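Local coordinates for polyketide synthase PksJ (PDB 4J1Q), which carries a ketoreductase domain that catalyses stereoselective alpha- and beta-ketoreduction on the bacillaene assembly line, using NADPH, at residues Q90-L95 and A124-L129; F130-I135 and R297-K302; Q143-E148 and L158-D163. All coordinates share one frame; numbering follows the deposited sequence.

How the interactions relate
Interactions 1 and 2 share helix 126-136, and strand 140-147 of interaction 3 follows it in the chain. The first turn of the helix packs on helix 81-98 in interaction 1, and the turn after it meets the loop 297-302 in interaction 2, the two centres lying about 10 Å apart. They touch directly, with I92 CG2 3.6 Å from F130 CE1. Interaction 3 is about 17 Å from interaction 1 and 23 Å from interaction 2 between centres; F130 CE2 comes within 3.5 Å of Q143 O. The side chain of T132, in interaction 2, is about 13 Å from the bound NADPH, so interaction 2 probably serves the joining of the two halves rather than cofactor binding.

Interaction 1 (Q90-L95 and A124-L129); sequences QNIFEL and AGVSGL
Helical segment Q90-L95 faces A124-L129, which passes from a 3-10 turn into helix 126-136, with the backbones closest at F93 and L129, whose CA atoms are 8.0 Å apart. The contact is carried by I92, which points toward the other segment and is met there by two apolar side chains. L129 reaches in with one branch: its CD2 lies 3.6 Å from I92 CB and equally 3.6 Å from I92 CG2, so the methyl rests against the branch point of the isoleucine and not against its far end. The extended first torsion of L129, with CG anti to the backbone N (chi1 -179°), carries that methyl across to helix 81-98. V126, almost one turn earlier, adds its CG2, which approaches I92 CG1 to 4.0 Å, the two side chains crossing at about a right angle. This is helix-to-helix packing inside the N-terminal, Rossmann-like half of the protein, consistent with the structural subdomain found in polyketide synthase ketoreductases. No hydrogen bond links the segments. F93 takes a smaller share, through its backbone N, which is 4.2 Å from L129 CD2; its ring leads away to stack with F307 and to touch N304 of helix 304-324. L129 also packs on A349 and A353 of helix 349-370.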
ATOM      1  N   GLN A  90      -0.316  12.458   8.825  1.00 37.58           N
ATOM      2  CA  GLN A  90      -0.938  13.765   8.868  1.00 41.07           C
ATOM      3  C   GLN A  90       0.062  14.842   9.228  1.00 44.34           C
ATOM      4  O   GLN A  90      -0.007  15.960   8.692  1.00 46.31           O
ATOM      5  CB  GLN A  90      -2.116  13.790   9.846  1.00 42.97           C
ATOM      6  CG  GLN A  90      -2.786  15.144   9.902  1.00 45.85           C
ATOM      7  CD  GLN A  90      -3.979  15.183  10.842  1.00 49.26           C
ATOM      8  OE1 GLN A  90      -3.948  15.879  11.861  1.00 53.86           O
ATOM      9  NE2 GLN A  90      -5.050  14.467  10.490  1.00 45.08           N
ATOM     10  N   ASN A  91       0.972  14.529  10.152  1.00 46.51           N
ATOM     11  CA  ASN A  91       2.044  15.475  10.497  1.00 47.10           C
ATOM     12  C   ASN A  91       2.947  15.774   9.306  1.00 48.16           C
ATOM     13  O   ASN A  91       3.240  16.948   9.057  1.00 45.57           O
ATOM     14  CB  ASN A  91       2.898  14.953  11.651  1.00 51.97           C
ATOM     15  CG  ASN A  91       2.108  14.812  12.931  1.00 57.41           C
ATOM     16  OD1 ASN A  91       1.160  15.551  13.164  1.00 65.57           O
ATOM     17  ND2 ASN A  91       2.452  13.818  13.731  1.00 59.05           N
ATOM     18  N   ILE A  92       3.357  14.726   8.558  1.00 42.91           N
ATOM     19  CA  ILE A  92       4.141  14.930   7.334  1.00 41.99           C
ATOM     20  C   ILE A  92       3.346  15.780   6.384  1.00 41.76           C
ATOM     21  O   ILE A  92       3.872  16.702   5.746  1.00 45.01           O
ATOM     22  CB  ILE A  92       4.438  13.628   6.553  1.00 40.70           C
ATOM     23  CG1 ILE A  92       5.141  12.580   7.430  1.00 40.01           C
ATOM     24  CG2 ILE A  92       5.241  13.951   5.300  1.00 38.38           C
ATOM     25  CD1 ILE A  92       6.039  13.170   8.475  1.00 46.74           C
ATOM     26  N   PHE A  93       2.067  15.452   6.294  1.00 39.27           N
ATOM     27  CA  PHE A  93       1.167  16.096   5.357  1.00 38.04           C
ATOM     28  C   PHE A  93       1.019  17.577   5.689  1.00 40.16           C
ATOM     29  O   PHE A  93       1.072  18.430   4.791  1.00 38.71           O
ATOM     30  CB  PHE A  93      -0.171  15.351   5.382  1.00 35.70           C
ATOM     31  CG  PHE A  93      -1.315  16.107   4.783  1.00 35.67           C
ATOM     32  CD1 PHE A  93      -1.389  16.292   3.418  1.00 35.66           C
ATOM     33  CD2 PHE A  93      -2.407  16.460   5.568  1.00 35.40           C
ATOM     34  CE1 PHE A  93      -2.501  16.885   2.857  1.00 36.21           C
ATOM     35  CE2 PHE A  93      -3.521  17.039   5.018  1.00 34.94           C
ATOM     36  CZ  PHE A  93      -3.580  17.235   3.651  1.00 35.86           C
ATOM     37  N   GLU A  94       0.951  17.896   6.982  1.00 43.17           N
ATOM     38  CA  GLU A  94       0.771  19.299   7.400  1.00 48.82           C
ATOM     39  C   GLU A  94       2.072  20.069   7.269  1.00 46.93           C
ATOM     40  O   GLU A  94       2.069  21.252   7.018  1.00 48.39           O
ATOM     41  CB  GLU A  94       0.246  19.396   8.831  1.00 49.40           C
ATOM     42  CG  GLU A  94      -1.162  18.850   8.999  1.00 53.00           C
ATOM     43  CD  GLU A  94      -1.628  18.877  10.441  1.00 62.00           C
ATOM     44  OE1 GLU A  94      -0.810  18.614  11.348  1.00 80.69           O
ATOM     45  OE2 GLU A  94      -2.814  19.183  10.673  1.00 66.04           O
ATOM     46  N   LEU A  95       3.179  19.361   7.427  1.00 46.80           N
ATOM     47  CA  LEU A  95       4.493  19.900   7.139  1.00 45.99           C
ATOM     48  C   LEU A  95       4.638  20.369   5.687  1.00 46.65           C
ATOM     49  O   LEU A  95       5.023  21.495   5.438  1.00 52.91           O
ATOM     50  CB  LEU A  95       5.542  18.854   7.477  1.00 45.45           C
ATOM     51  CG  LEU A  95       6.990  19.223   7.228  1.00 48.71           C
ATOM     52  CD1 LEU A  95       7.440  20.338   8.176  1.00 49.09           C
ATOM     53  CD2 LEU A  95       7.859  17.988   7.372  1.00 46.97           C
ATOM     54  N   ALA A 124       7.725   2.865   7.023  1.00 34.01           N
ATOM     55  CA  ALA A 124       8.368   2.914   5.711  1.00 33.17           C
ATOM     56  C   ALA A 124       7.337   3.224   4.618  1.00 32.77           C
ATOM     57  O   ALA A 124       7.677   3.713   3.525  1.00 31.82           O
ATOM     58  CB  ALA A 124       9.068   1.585   5.407  1.00 33.50           C
ATOM     59  N   GLY A 125       6.080   2.889   4.905  1.00 31.63           N
ATOM     60  CA  GLY A 125       4.973   3.328   4.070  1.00 29.89           C
ATOM     61  C   GLY A 125       4.946   4.820   3.740  1.00 28.66           C
ATOM     62  O   GLY A 125       4.317   5.232   2.768  1.00 27.62           O
ATOM     63  N   VAL A 126       5.554   5.647   4.577  1.00 28.60           N
ATOM     64  CA  VAL A 126       5.542   7.090   4.335  1.00 28.89           C
ATOM     65  C   VAL A 126       6.057   7.380   2.920  1.00 29.28           C
ATOM     66  O   VAL A 126       5.835   8.445   2.358  1.00 29.85           O
ATOM     67  CB  VAL A 126       6.382   7.854   5.356  1.00 29.97           C
ATOM     68  CG1 VAL A 126       7.859   7.562   5.153  1.00 30.90           C
ATOM     69  CG2 VAL A 126       6.104   9.347   5.234  1.00 30.26           C
ATOM     70  N   SER A 127       6.694   6.392   2.323  1.00 29.85           N
ATOM     71  CA  SER A 127       7.170   6.521   0.956  1.00 29.92           C
ATOM     72  C   SER A 127       6.100   6.810  -0.116  1.00 29.21           C
ATOM     73  O   SER A 127       6.380   7.502  -1.096  1.00 29.38           O
ATOM     74  CB  SER A 127       7.897   5.266   0.551  1.00 32.41           C
ATOM     75  OG  SER A 127       8.214   5.357  -0.823  1.00 37.17           O
ATOM     76  N   GLY A 128       4.911   6.222   0.015  1.00 27.73           N
ATOM     77  CA  GLY A 128       3.785   6.608  -0.842  1.00 25.91           C
ATOM     78  C   GLY A 128       3.528   8.102  -0.807  1.00 26.02           C
ATOM     79  O   GLY A 128       3.324   8.738  -1.851  1.00 26.34           O
ATOM     80  N   LEU A 129       3.502   8.670   0.400  1.00 25.76           N
ATOM     81  CA  LEU A 129       3.316  10.111   0.557  1.00 26.82           C
ATOM     82  C   LEU A 129       4.462  10.926  -0.102  1.00 28.39           C
ATOM     83  O   LEU A 129       4.200  11.929  -0.784  1.00 29.25           O
ATOM     84  CB  LEU A 129       3.135  10.492   2.045  1.00 27.09           C
ATOM     85  CG  LEU A 129       2.897  11.948   2.516  1.00 28.46           C
ATOM     86  CD1 LEU A 129       1.861  12.718   1.739  1.00 30.02           C
ATOM     87  CD2 LEU A 129       2.481  11.975   3.966  1.00 29.19           C
TER

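Interaction 2 (F130-I135 and R297-K302); sequences FKTAEI and RFIIHK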
ATOM      1  N   PHE A 130       5.705  10.495   0.106  1.00 28.77           N
ATOM      2  CA  PHE A 130       6.904  11.225  -0.418  1.00 31.20           C
ATOM      3  C   PHE A 130       6.962  11.264  -1.959  1.00 31.79           C
ATOM      4  O   PHE A 130       7.184  12.319  -2.559  1.00 32.01           O
ATOM      5  CB  PHE A 130       8.186  10.593   0.141  1.00 31.74           C
ATOM      6  CG  PHE A 130       8.561  11.128   1.505  1.00 34.90           C
ATOM      7  CD1 PHE A 130       7.659  11.911   2.228  1.00 33.61           C
ATOM      8  CD2 PHE A 130       9.829  10.934   2.023  1.00 36.18           C
ATOM      9  CE1 PHE A 130       8.012  12.475   3.448  1.00 36.71           C
ATOM     10  CE2 PHE A 130      10.176  11.470   3.255  1.00 39.13           C
ATOM     11  CZ  PHE A 130       9.276  12.271   3.957  1.00 37.50           C
ATOM     12  N   LYS A 131       6.629  10.142  -2.586  1.00 30.07           N
ATOM     13  CA  LYS A 131       6.523  10.087  -4.030  1.00 32.31           C
ATOM     14  C   LYS A 131       5.438  10.994  -4.601  1.00 33.15           C
ATOM     15  O   LYS A 131       5.670  11.687  -5.589  1.00 35.76           O
ATOM     16  CB  LYS A 131       6.299   8.648  -4.484  1.00 33.68           C
ATOM     17  CG  LYS A 131       7.479   7.765  -4.133  1.00 36.16           C
ATOM     18  CD  LYS A 131       7.405   6.451  -4.896  1.00 41.09           C
ATOM     19  CE  LYS A 131       8.818   5.909  -5.116  1.00 44.19           C
ATOM     20  NZ  LYS A 131       9.250   5.140  -3.927  1.00 43.98           N
ATOM     21  N   THR A 132       4.279  11.057  -3.950  1.00 31.17           N
ATOM     22  CA  THR A 132       3.245  11.986  -4.402  1.00 30.91           C
ATOM     23  C   THR A 132       3.690  13.426  -4.203  1.00 32.64           C
ATOM     24  O   THR A 132       3.652  14.207  -5.133  1.00 35.42           O
ATOM     25  CB  THR A 132       1.901  11.734  -3.705  1.00 30.26           C
ATOM     26  OG1 THR A 132       1.487  10.385  -3.985  1.00 30.15           O
ATOM     27  CG2 THR A 132       0.814  12.737  -4.205  1.00 28.89           C
ATOM     28  N   ALA A 133       4.193  13.743  -3.016  1.00 32.78           N
ATOM     29  CA  ALA A 133       4.749  15.069  -2.743  1.00 34.87           C
ATOM     30  C   ALA A 133       5.753  15.540  -3.815  1.00 39.08           C
ATOM     31  O   ALA A 133       5.704  16.707  -4.229  1.00 39.30           O
ATOM     32  CB  ALA A 133       5.386  15.108  -1.357  1.00 32.48           C
ATOM     33  N   GLU A 134       6.657  14.641  -4.253  1.00 40.05           N
ATOM     34  CA  GLU A 134       7.641  14.955  -5.327  1.00 43.28           C
ATOM     35  C   GLU A 134       6.979  15.292  -6.668  1.00 44.35           C
ATOM     36  O   GLU A 134       7.431  16.179  -7.381  1.00 43.13           O
ATOM     37  CB  GLU A 134       8.611  13.792  -5.558  1.00 43.54           C
ATOM     38  CG  GLU A 134       9.708  13.665  -4.512  1.00 47.13           C
ATOM     39  CD  GLU A 134      10.974  13.012  -5.066  1.00 53.57           C
ATOM     40  OE1 GLU A 134      11.725  12.385  -4.302  1.00 52.29           O
ATOM     41  OE2 GLU A 134      11.268  13.185  -6.266  1.00 62.24           O
ATOM     42  N   ILE A 135       5.934  14.548  -7.030  1.00 43.64           N
ATOM     43  CA  ILE A 135       5.199  14.846  -8.255  1.00 47.93           C
ATOM     44  C   ILE A 135       4.511  16.226  -8.187  1.00 48.93           C
ATOM     45  O   ILE A 135       4.523  16.989  -9.159  1.00 49.69           O
ATOM     46  CB  ILE A 135       4.168  13.744  -8.579  1.00 50.61           C
ATOM     47  CG1 ILE A 135       4.888  12.442  -8.996  1.00 50.35           C
ATOM     48  CG2 ILE A 135       3.221  14.213  -9.671  1.00 49.90           C
ATOM     49  CD1 ILE A 135       4.001  11.207  -8.929  1.00 44.73           C
ATOM     50  N   ARG A 297      -7.227  15.216  -4.683  1.00 41.83           N
ATOM     51  CA  ARG A 297      -6.947  16.619  -4.469  1.00 40.63           C
ATOM     52  C   ARG A 297      -5.467  16.818  -4.207  1.00 38.45           C
ATOM     53  O   ARG A 297      -4.849  15.981  -3.569  1.00 36.53           O
ATOM     54  CB  ARG A 297      -7.731  17.140  -3.283  1.00 41.88           C
ATOM     55  CG  ARG A 297      -8.919  17.972  -3.715  1.00 51.07           C
ATOM     56  CD  ARG A 297      -9.371  18.841  -2.570  1.00 61.73           C
ATOM     57  NE  ARG A 297     -10.482  18.246  -1.834  1.00 64.61           N
ATOM     58  CZ  ARG A 297     -11.177  18.900  -0.909  1.00 85.91           C
ATOM     59  NH1 ARG A 297     -12.165  18.293  -0.261  1.00 90.18           N
ATOM     60  NH2 ARG A 297     -10.883  20.171  -0.630  1.00 83.26           N
ATOM     61  N   PHE A 298      -4.933  17.970  -4.619  1.00 37.24           N
ATOM     62  CA  PHE A 298      -3.524  18.263  -4.420  1.00 38.59           C
ATOM     63  C   PHE A 298      -3.285  18.547  -2.955  1.00 37.57           C
ATOM     64  O   PHE A 298      -4.137  19.135  -2.289  1.00 37.81           O
ATOM     65  CB  PHE A 298      -3.117  19.485  -5.237  1.00 40.86           C
ATOM     66  CG  PHE A 298      -2.522  19.148  -6.569  1.00 42.56           C
ATOM     67  CD1 PHE A 298      -3.221  18.375  -7.480  1.00 43.79           C
ATOM     68  CD2 PHE A 298      -1.287  19.651  -6.931  1.00 44.21           C
ATOM     69  CE1 PHE A 298      -2.687  18.078  -8.715  1.00 43.86           C
ATOM     70  CE2 PHE A 298      -0.741  19.354  -8.159  1.00 46.97           C
ATOM     71  CZ  PHE A 298      -1.474  18.611  -9.076  1.00 48.16           C
ATOM     72  N   ILE A 299      -2.095  18.211  -2.478  1.00 34.31           N
ATOM     73  CA  ILE A 299      -1.790  18.397  -1.087  1.00 34.66           C
ATOM     74  C   ILE A 299      -2.139  19.796  -0.608  1.00 37.52           C
ATOM     75  O   ILE A 299      -2.646  19.961   0.505  1.00 39.01           O
ATOM     76  CB  ILE A 299      -0.325  18.087  -0.790  1.00 34.63           C
ATOM     77  CG1 ILE A 299      -0.142  16.564  -0.761  1.00 33.17           C
ATOM     78  CG2 ILE A 299       0.087  18.697   0.545  1.00 34.20           C
ATOM     79  CD1 ILE A 299       1.206  16.147  -1.310  1.00 34.51           C
ATOM     80  N   ILE A 300      -1.950  20.794  -1.463  1.00 38.18           N
ATOM     81  CA  ILE A 300      -2.188  22.176  -1.047  1.00 42.35           C
ATOM     82  C   ILE A 300      -3.646  22.461  -0.638  1.00 40.97           C
ATOM     83  O   ILE A 300      -3.907  23.235   0.282  1.00 41.40           O
ATOM     84  CB  ILE A 300      -1.709  23.193  -2.114  1.00 44.65           C
ATOM     85  CG1 ILE A 300      -1.493  24.553  -1.471  1.00 49.50           C
ATOM     86  CG2 ILE A 300      -2.711  23.280  -3.260  1.00 43.65           C
ATOM     87  CD1 ILE A 300      -0.881  25.597  -2.389  1.00 55.25           C
ATOM     88  N   HIS A 301      -4.593  21.807  -1.293  1.00 40.90           N
ATOM     89  CA  HIS A 301      -5.993  22.042  -0.990  1.00 42.52           C
ATOM     90  C   HIS A 301      -6.642  21.122   0.014  1.00 46.25           C
ATOM     91  O   HIS A 301      -7.519  21.537   0.745  1.00 47.33           O
ATOM     92  CB  HIS A 301      -6.802  22.143  -2.265  1.00 40.37           C
ATOM     93  CG  HIS A 301      -6.319  23.245  -3.164  1.00 43.38           C
ATOM     94  ND1 HIS A 301      -6.268  23.116  -4.495  1.00 43.50           N
ATOM     95  CD2 HIS A 301      -5.736  24.482  -2.862  1.00 42.67           C
ATOM     96  CE1 HIS A 301      -5.717  24.223  -5.029  1.00 45.16           C
ATOM     97  NE2 HIS A 301      -5.371  25.047  -4.023  1.00 45.54           N
ATOM     98  N   LYS A 302      -6.129  19.904   0.145  1.00 46.06           N
ATOM     99  CA  LYS A 302      -6.763  18.810   0.908  1.00 44.34           C
ATOM    100  C   LYS A 302      -7.026  19.092   2.385  1.00 45.06           C
ATOM    101  O   LYS A 302      -6.137  19.572   3.082  1.00 41.75           O
ATOM    102  CB  LYS A 302      -5.828  17.634   0.870  1.00 42.02           C
ATOM    103  CG  LYS A 302      -6.474  16.365   0.435  1.00 41.91           C
ATOM    104  CD  LYS A 302      -5.402  15.552  -0.246  1.00 41.16           C
ATOM    105  CE  LYS A 302      -5.771  14.105  -0.200  1.00 37.21           C
ATOM    106  NZ  LYS A 302      -6.797  13.818  -1.241  1.00 36.52           N
TER
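T132 is the first residue of F130-I135 to meet the loop R297-K302. Its CG2 methyl faces the loop and comes to 4.5 Å from I299 CD1, a loose apolar contact. Its hydroxyl is satisfied elsewhere: OG1 is hydrogen-bonded with G128 O one turn back in its own helix and with N345 N. A133 follows, and here the backbones are nearest, CA to CA 7.5 Å from I299. The small alanine lets the isoleucine approach the helix surface itself, with I299 CD1 4.0 Å from A133 CA and 4.3 Å from A133 CB. I299 sends its CG1 branch beside its own backbone N (chi1 -77°) and puts CD1 at the helix. Polar bonds from I299 also hold the loop: its N donates to E136 OE1, just beyond the segment, and its O accepts from Q97 NE2 of helix 81-98. Helix 126-136 belongs to the N-terminal half and the loop lies within the KR domain, so this contact joins the two halves. The isoleucine methyl meets the helix backbone at A133, the alanine methyl and the threonine methyl; between the two segments the contact is apolar, and probably owes its stability to packing and exclusion of water.

Interaction 3 (Q143-E148 and L158-D163); sequences QVIEIE and LKLKDD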
ATOM      1  N   GLN A 143      13.358  11.384   0.593  1.00 40.89           N
ATOM      2  CA  GLN A 143      13.942  10.058   0.742  1.00 40.44           C
ATOM      3  C   GLN A 143      13.452   9.415   2.007  1.00 39.65           C
ATOM      4  O   GLN A 143      13.370  10.053   3.044  1.00 39.20           O
ATOM      5  CB  GLN A 143      15.483  10.104   0.761  1.00 41.77           C
ATOM      6  CG  GLN A 143      16.107  10.498  -0.564  1.00 44.80           C
ATOM      7  CD  GLN A 143      17.596  10.853  -0.458  1.00 50.83           C
ATOM      8  OE1 GLN A 143      18.088  11.252   0.598  1.00 50.13           O
ATOM      9  NE2 GLN A 143      18.308  10.721  -1.569  1.00 52.08           N
ATOM     10  N   VAL A 144      13.169   8.126   1.920  1.00 37.94           N
ATOM     11  CA  VAL A 144      12.877   7.367   3.110  1.00 39.00           C
ATOM     12  C   VAL A 144      14.051   6.440   3.352  1.00 39.48           C
ATOM     13  O   VAL A 144      14.579   5.847   2.416  1.00 40.11           O
ATOM     14  CB  VAL A 144      11.567   6.576   2.943  1.00 35.48           C
ATOM     15  CG1 VAL A 144      11.593   5.867   1.605  1.00 41.18           C
ATOM     16  CG2 VAL A 144      11.390   5.585   4.077  1.00 33.70           C
ATOM     17  N   ILE A 145      14.569   6.471   4.570  1.00 41.36           N
ATOM     18  CA  ILE A 145      15.784   5.752   4.906  1.00 43.71           C
ATOM     19  C   ILE A 145      15.508   4.825   6.077  1.00 46.26           C
ATOM     20  O   ILE A 145      15.270   5.276   7.201  1.00 50.39           O
ATOM     21  CB  ILE A 145      16.917   6.727   5.277  1.00 46.78           C
ATOM     22  CG1 ILE A 145      17.382   7.499   4.033  1.00 45.67           C
ATOM     23  CG2 ILE A 145      18.069   5.975   5.936  1.00 48.50           C
ATOM     24  CD1 ILE A 145      17.925   8.876   4.341  1.00 46.83           C
ATOM     25  N   GLU A 146      15.543   3.528   5.806  1.00 47.09           N
ATOM     26  CA  GLU A 146      15.196   2.521   6.803  1.00 51.75           C
ATOM     27  C   GLU A 146      16.482   2.022   7.459  1.00 54.40           C
ATOM     28  O   GLU A 146      17.437   1.677   6.771  1.00 51.78           O
ATOM     29  CB  GLU A 146      14.462   1.343   6.135  1.00 47.77           C
ATOM     30  CG  GLU A 146      13.186   1.737   5.395  1.00 52.95           C
ATOM     31  CD  GLU A 146      12.707   0.680   4.395  1.00 53.63           C
ATOM     32  OE1 GLU A 146      12.641  -0.531   4.745  1.00 49.44           O
ATOM     33  OE2 GLU A 146      12.362   1.073   3.258  1.00 53.71           O
ATOM     34  N   ILE A 147      16.512   1.992   8.787  1.00 60.84           N
ATOM     35  CA  ILE A 147      17.752   1.715   9.501  1.00 60.04           C
ATOM     36  C   ILE A 147      17.522   0.658  10.555  1.00 62.14           C
ATOM     37  O   ILE A 147      16.646   0.805  11.410  1.00 64.38           O
ATOM     38  CB  ILE A 147      18.284   2.967  10.198  1.00 64.75           C
ATOM     39  CG1 ILE A 147      18.631   4.033   9.163  1.00 64.46           C
ATOM     40  CG2 ILE A 147      19.484   2.620  11.079  1.00 68.22           C
ATOM     41  CD1 ILE A 147      18.980   5.374   9.768  1.00 65.44           C
ATOM     42  N   GLU A 148      18.339  -0.387  10.513  1.00 65.95           N
ATOM     43  CA  GLU A 148      18.192  -1.541  11.400  1.00 73.13           C
ATOM     44  C   GLU A 148      18.426  -1.205  12.879  1.00 76.16           C
ATOM     45  O   GLU A 148      17.655  -1.632  13.745  1.00 77.22           O
ATOM     46  CB  GLU A 148      19.115  -2.683  10.953  1.00 76.44           C
ATOM     47  CG  GLU A 148      19.496  -3.664  12.051  1.00 92.27           C
ATOM     48  CD  GLU A 148      18.566  -4.867  12.137  1.00 96.60           C
ATOM     49  OE1 GLU A 148      18.125  -5.389  11.088  1.00100.59           O
ATOM     50  OE2 GLU A 148      18.296  -5.316  13.269  1.00107.39           O
ATOM     51  N   LEU A 158      27.151  11.459   7.854  1.00 89.83           N
ATOM     52  CA  LEU A 158      27.794  11.442   6.532  1.00 90.36           C
ATOM     53  C   LEU A 158      26.927  10.727   5.486  1.00 83.56           C
ATOM     54  O   LEU A 158      26.808  11.169   4.340  1.00 81.91           O
ATOM     55  CB  LEU A 158      29.191  10.807   6.606  1.00 91.32           C
ATOM     56  CG  LEU A 158      30.236  11.546   7.456  1.00100.01           C
ATOM     57  CD1 LEU A 158      31.539  10.768   7.561  1.00102.49           C
ATOM     58  CD2 LEU A 158      30.506  12.943   6.917  1.00 98.88           C
ATOM     59  N   LYS A 159      26.297   9.633   5.892  1.00 80.56           N
ATOM     60  CA  LYS A 159      25.415   8.909   4.983  1.00 70.26           C
ATOM     61  C   LYS A 159      24.257   9.792   4.543  1.00 67.40           C
ATOM     62  O   LYS A 159      23.974   9.922   3.352  1.00 63.02           O
ATOM     63  CB  LYS A 159      24.884   7.643   5.648  1.00 73.05           C
ATOM     64  CG  LYS A 159      25.855   6.482   5.602  1.00 74.57           C
ATOM     65  CD  LYS A 159      25.900   5.749   6.928  1.00 79.12           C
ATOM     66  CE  LYS A 159      27.111   4.825   6.981  1.00 86.05           C
ATOM     67  NZ  LYS A 159      26.995   3.700   6.015  1.00 84.65           N
ATOM     68  N   LEU A 160      23.577  10.386   5.513  1.00 66.94           N
ATOM     69  CA  LEU A 160      22.439  11.240   5.209  1.00 63.41           C
ATOM     70  C   LEU A 160      22.908  12.343   4.282  1.00 68.01           C
ATOM     71  O   LEU A 160      22.291  12.591   3.232  1.00 62.17           O
ATOM     72  CB  LEU A 160      21.858  11.849   6.483  1.00 62.53           C
ATOM     73  CG  LEU A 160      21.302  10.852   7.501  1.00 63.72           C
ATOM     74  CD1 LEU A 160      20.679  11.594   8.669  1.00 66.57           C
ATOM     75  CD2 LEU A 160      20.274   9.952   6.849  1.00 58.61           C
ATOM     76  N   LYS A 161      24.037  12.963   4.655  1.00 67.15           N
ATOM     77  CA  LYS A 161      24.708  13.921   3.804  1.00 68.94           C
ATOM     78  C   LYS A 161      25.070  13.315   2.452  1.00 66.71           C
ATOM     79  O   LYS A 161      24.817  13.916   1.403  1.00 69.01           O
ATOM     80  CB  LYS A 161      25.964  14.487   4.491  1.00 76.20           C
ATOM     81  CG  LYS A 161      25.680  15.296   5.742  1.00 82.60           C
ATOM     82  CD  LYS A 161      26.953  15.808   6.404  1.00 96.28           C
ATOM     83  CE  LYS A 161      26.621  16.610   7.657  1.00101.60           C
ATOM     84  NZ  LYS A 161      27.809  17.198   8.327  1.00113.86           N
ATOM     85  N   ASP A 162      25.639  12.119   2.467  1.00 64.63           N
ATOM     86  CA  ASP A 162      25.952  11.430   1.213  1.00 68.38           C
ATOM     87  C   ASP A 162      24.678  11.022   0.413  1.00 68.61           C
ATOM     88  O   ASP A 162      24.633  11.125  -0.822  1.00 69.24           O
ATOM     89  CB  ASP A 162      26.857  10.220   1.475  1.00 71.96           C
ATOM     90  CG  ASP A 162      28.350  10.588   1.498  1.00 86.13           C
ATOM     91  OD1 ASP A 162      28.686  11.725   1.906  1.00 86.13           O
ATOM     92  OD2 ASP A 162      29.193   9.750   1.082  1.00 96.94           O
ATOM     93  N   ASP A 163      23.628  10.617   1.117  1.00 61.29           N
ATOM     94  CA  ASP A 163      22.361  10.279   0.440  1.00 60.70           C
ATOM     95  C   ASP A 163      21.736  11.534  -0.157  1.00 59.65           C
ATOM     96  O   ASP A 163      21.295  11.523  -1.320  1.00 55.53           O
ATOM     97  CB  ASP A 163      21.396   9.586   1.402  1.00 53.17           C
ATOM     98  CG  ASP A 163      21.865   8.171   1.773  1.00 55.50           C
ATOM     99  OD1 ASP A 163      22.339   7.448   0.873  1.00 54.91           O
ATOM    100  OD2 ASP A 163      21.724   7.765   2.948  1.00 55.23           O
TER
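Strand 140-147 and helix 156-164 are the first two elements of a beta-alpha-beta unit completed by strand 171-175, and Q143, I145, L160 and D163 join them. The helix runs back across the strand at 148° between their N-to-C directions, with the axes 11.1 Å apart at closest approach. Q143 makes the polar link. Its side chain is extended beyond CG and brings NE2 to 3.1 Å from D163 O in a nearly straight hydrogen bond, 173° at the hydrogen. The acceptor lies in the amide plane of Q143, but the donor stands well above the carbonyl plane of D163, 65° out of it. Q111 NE2, from strand 108-115, donates to both Q143 OE1 and L160 O, so Q111 bonds to the strand and to the helix. Beside the glutamine bond lies one apolar pair: I145 CD1 and L160 CD2 meet at 3.6 Å, their side chains crossing at a slant. D163 points toward the strand, and its OD2 is 4.2 Å from I145 CD1. The carboxylate is not left bare against that methyl, since OD2 is hydrogen-bonded with Y174 OH and OD1 forms a salt bridge with R179. Y174 helps to orient the group, while the salt bridge to R179 would be expected to favour its charged form in a buried setting. The helix is thus held against the strand by one aliphatic pair and a glutamine-to-main-chain bond, and a strand backed by an antiparallel-running helix belongs to Rossmann-like alpha/beta folds, here in the N-terminal half of the ketoreductase.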